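Local coordinates for peptidase M42 (Thaumarchaeota archaeon SCGC AB-539-E09, PDB 5DS0), which forms a twelve-subunit, cobalt-binding TET assembly that probably trims amino acids from the N-terminal ends of peptides, at residues Leu97-Val102 with His325-Leu330. Numbering follows the deposited sequence.
With CO (cobalt (II) ion), chain U.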
loop_
_atom_site.group_PDB
_atom_site.type_symbol
_atom_site.label_atom_id
_atom_site.label_comp_id
_atom_site.label_asym_id
_atom_site.label_seq_id
_atom_site.Cartn_x
_atom_site.Cartn_y
_atom_site.Cartn_z
ATOM N N LEU C 97 5.654 11.695 -26.258
ATOM C CA LEU C 97 6.492 12.821 -25.835
ATOM C C LEU C 97 7.717 13.024 -26.694
ATOM O O LEU C 97 8.435 12.067 -27.032
ATOM C CB LEU C 97 6.956 12.657 -24.396
ATOM C CG LEU C 97 5.978 13.131 -23.322
ATOM C CD1 LEU C 97 6.640 13.049 -21.954
ATOM C CD2 LEU C 97 5.494 14.549 -23.584
ATOM N N GLY C 98 7.935 14.281 -27.067
ATOM C CA GLY C 98 9.127 14.677 -27.810
ATOM C C GLY C 98 9.019 14.501 -29.305
ATOM O O GLY C 98 9.993 14.735 -30.024
ATOM N N GLN C 99 7.829 14.132 -29.778
ATOM C CA GLN C 99 7.638 13.778 -31.183
ATOM C C GLN C 99 7.131 14.941 -32.029
ATOM O O GLN C 99 6.385 15.772 -31.549
ATOM C CB GLN C 99 6.660 12.621 -31.302
ATOM C CG GLN C 99 7.138 11.330 -30.659
ATOM C CD GLN C 99 8.063 10.514 -31.538
ATOM O OE1 GLN C 99 8.371 10.880 -32.675
ATOM N NE2 GLN C 99 8.508 9.394 -31.011
ATOM N N ARG C 100 7.563 14.985 -33.289
ATOM C CA ARG C 100 7.172 16.049 -34.197
ATOM C C ARG C 100 5.845 15.717 -34.825
ATOM O O ARG C 100 5.604 14.592 -35.255
ATOM C CB ARG C 100 8.180 16.211 -35.311
ATOM C CG ARG C 100 9.578 16.607 -34.866
ATOM C CD ARG C 100 10.551 16.130 -35.913
ATOM N NE ARG C 100 11.921 16.596 -35.743
ATOM C CZ ARG C 100 12.435 17.692 -36.309
ATOM N NH1 ARG C 100 11.663 18.500 -37.020
ATOM N NH2 ARG C 100 13.720 17.994 -36.134
ATOM N N VAL C 101 4.989 16.721 -34.910
ATOM C CA VAL C 101 3.710 16.574 -35.559
ATOM C C VAL C 101 3.520 17.733 -36.492
ATOM O O VAL C 101 4.259 18.714 -36.445
ATOM C CB VAL C 101 2.548 16.547 -34.545
ATOM C CG1 VAL C 101 2.635 15.303 -33.664
ATOM C CG2 VAL C 101 2.516 17.812 -33.691
ATOM N N VAL C 102 2.508 17.617 -37.336
ATOM C CA VAL C 102 2.125 18.710 -38.205
ATOM C C VAL C 102 0.598 18.830 -38.243
ATOM O O VAL C 102 -0.120 17.844 -38.394
ATOM C CB VAL C 102 2.763 18.580 -39.616
ATOM C CG1 VAL C 102 2.610 17.185 -40.179
ATOM C CG2 VAL C 102 2.158 19.579 -40.575
ATOM N N HIS C 325 1.076 2.105 -35.148
ATOM C CA HIS C 325 0.454 3.083 -34.269
ATOM C C HIS C 325 1.515 3.914 -33.527
ATOM O O HIS C 325 1.393 4.201 -32.335
ATOM C CB HIS C 325 -0.491 2.391 -33.281
ATOM C CG HIS C 325 -1.757 1.884 -33.906
ATOM N ND1 HIS C 325 -2.966 1.917 -33.248
ATOM C CD2 HIS C 325 -2.006 1.339 -35.124
ATOM C CE1 HIS C 325 -3.903 1.409 -34.029
ATOM N NE2 HIS C 325 -3.350 1.067 -35.177
ATOM N N SER C 326 2.556 4.291 -34.256
ATOM C CA SER C 326 3.617 5.130 -33.732
ATOM C C SER C 326 4.188 5.972 -34.883
ATOM O O SER C 326 3.817 5.785 -36.024
ATOM C CB SER C 326 4.690 4.264 -33.033
ATOM O OG SER C 326 5.773 3.903 -33.884
ATOM N N HIS C 327 5.083 6.898 -34.581
ATOM C CA HIS C 327 5.611 7.788 -35.617
ATOM C C HIS C 327 6.344 7.067 -36.729
ATOM O O HIS C 327 6.312 7.499 -37.876
ATOM C CB HIS C 327 6.535 8.857 -35.019
ATOM C CG HIS C 327 5.799 10.043 -34.502
ATOM N ND1 HIS C 327 4.876 9.956 -33.483
ATOM C CD2 HIS C 327 5.830 11.342 -34.874
ATOM C CE1 HIS C 327 4.368 11.151 -33.252
ATOM N NE2 HIS C 327 4.937 12.012 -34.077
ATOM N N VAL C 328 7.034 5.993 -36.399
ATOM C CA VAL C 328 7.857 5.338 -37.389
ATOM C C VAL C 328 7.850 3.836 -37.193
ATOM O O VAL C 328 8.022 3.331 -36.092
ATOM C CB VAL C 328 9.289 5.947 -37.408
ATOM C CG1 VAL C 328 9.924 5.933 -36.035
ATOM C CG2 VAL C 328 10.180 5.236 -38.411
ATOM N N GLY C 329 7.647 3.126 -38.292
ATOM C CA GLY C 329 7.564 1.672 -38.275
ATOM C C GLY C 329 8.445 1.103 -39.353
ATOM O O GLY C 329 8.980 1.843 -40.153
ATOM N N LEU C 330 8.583 -0.223 -39.375
ATOM C CA LEU C 330 9.394 -0.898 -40.394
ATOM C C LEU C 330 8.632 -2.067 -40.969
ATOM O O LEU C 330 7.954 -2.770 -40.240
ATOM C CB LEU C 330 10.675 -1.429 -39.774
ATOM C CG LEU C 330 11.543 -0.395 -39.072
ATOM C CD1 LEU C 330 12.600 -1.084 -38.234
ATOM C CD2 LEU C 330 12.189 0.523 -40.092
HETATM CO CO CO U . -4.314 0.229 -36.900
#
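His327 reaches across to the segment Leu97-Val102 with its imidazole, and Gln99 and Arg100 receive it in two different ways, one over a face of the ring and one at its edge. The edge carries the polar link: NE2 of His327 donates a hydrogen bond to the backbone O of Arg100 at 2.9 Å. The acceptor lies almost exactly in the imidazole plane, but the bond is bent, with an angle of 132° at the hydrogen, and the donor stands above the carbonyl plane. Val101 adds a methyl at the edge, its CG1 4.0 Å from NE2 of His327.

Gln99 covers one face. Gln99 CB sits 3.6 Å from the centroid of the His327 ring, a CH-pi contact, and the bend at chi2 (-83°) carries the amide across the face toward CG of His327. The amide and ring planes are 25° apart and stacked, with Gln99 OE1 3.3 Å from CG of His327. Amide and carbonyl together restrict how the ring can tilt and turn. The Arg100 side chain leads away, its NH2 hydrogen-bonded to Ser163 OG and Pro164 O of the second subunit, whose Gln99 also packs on Gln99.

The contact exemplifies buried docking between domains: His325 binds cobalt through NE2 with Asp180 and Glu215, while His327, two residues on, touches the barrel, probably the dimerisation domain as in other M42 peptidases. Strand 100-105 runs between strands 108-115 and 158-161 of this closed antiparallel barrel, whereas strand 329-332 lies between 173-176 and 314-322 in the large mixed sheet of the catalytic domain.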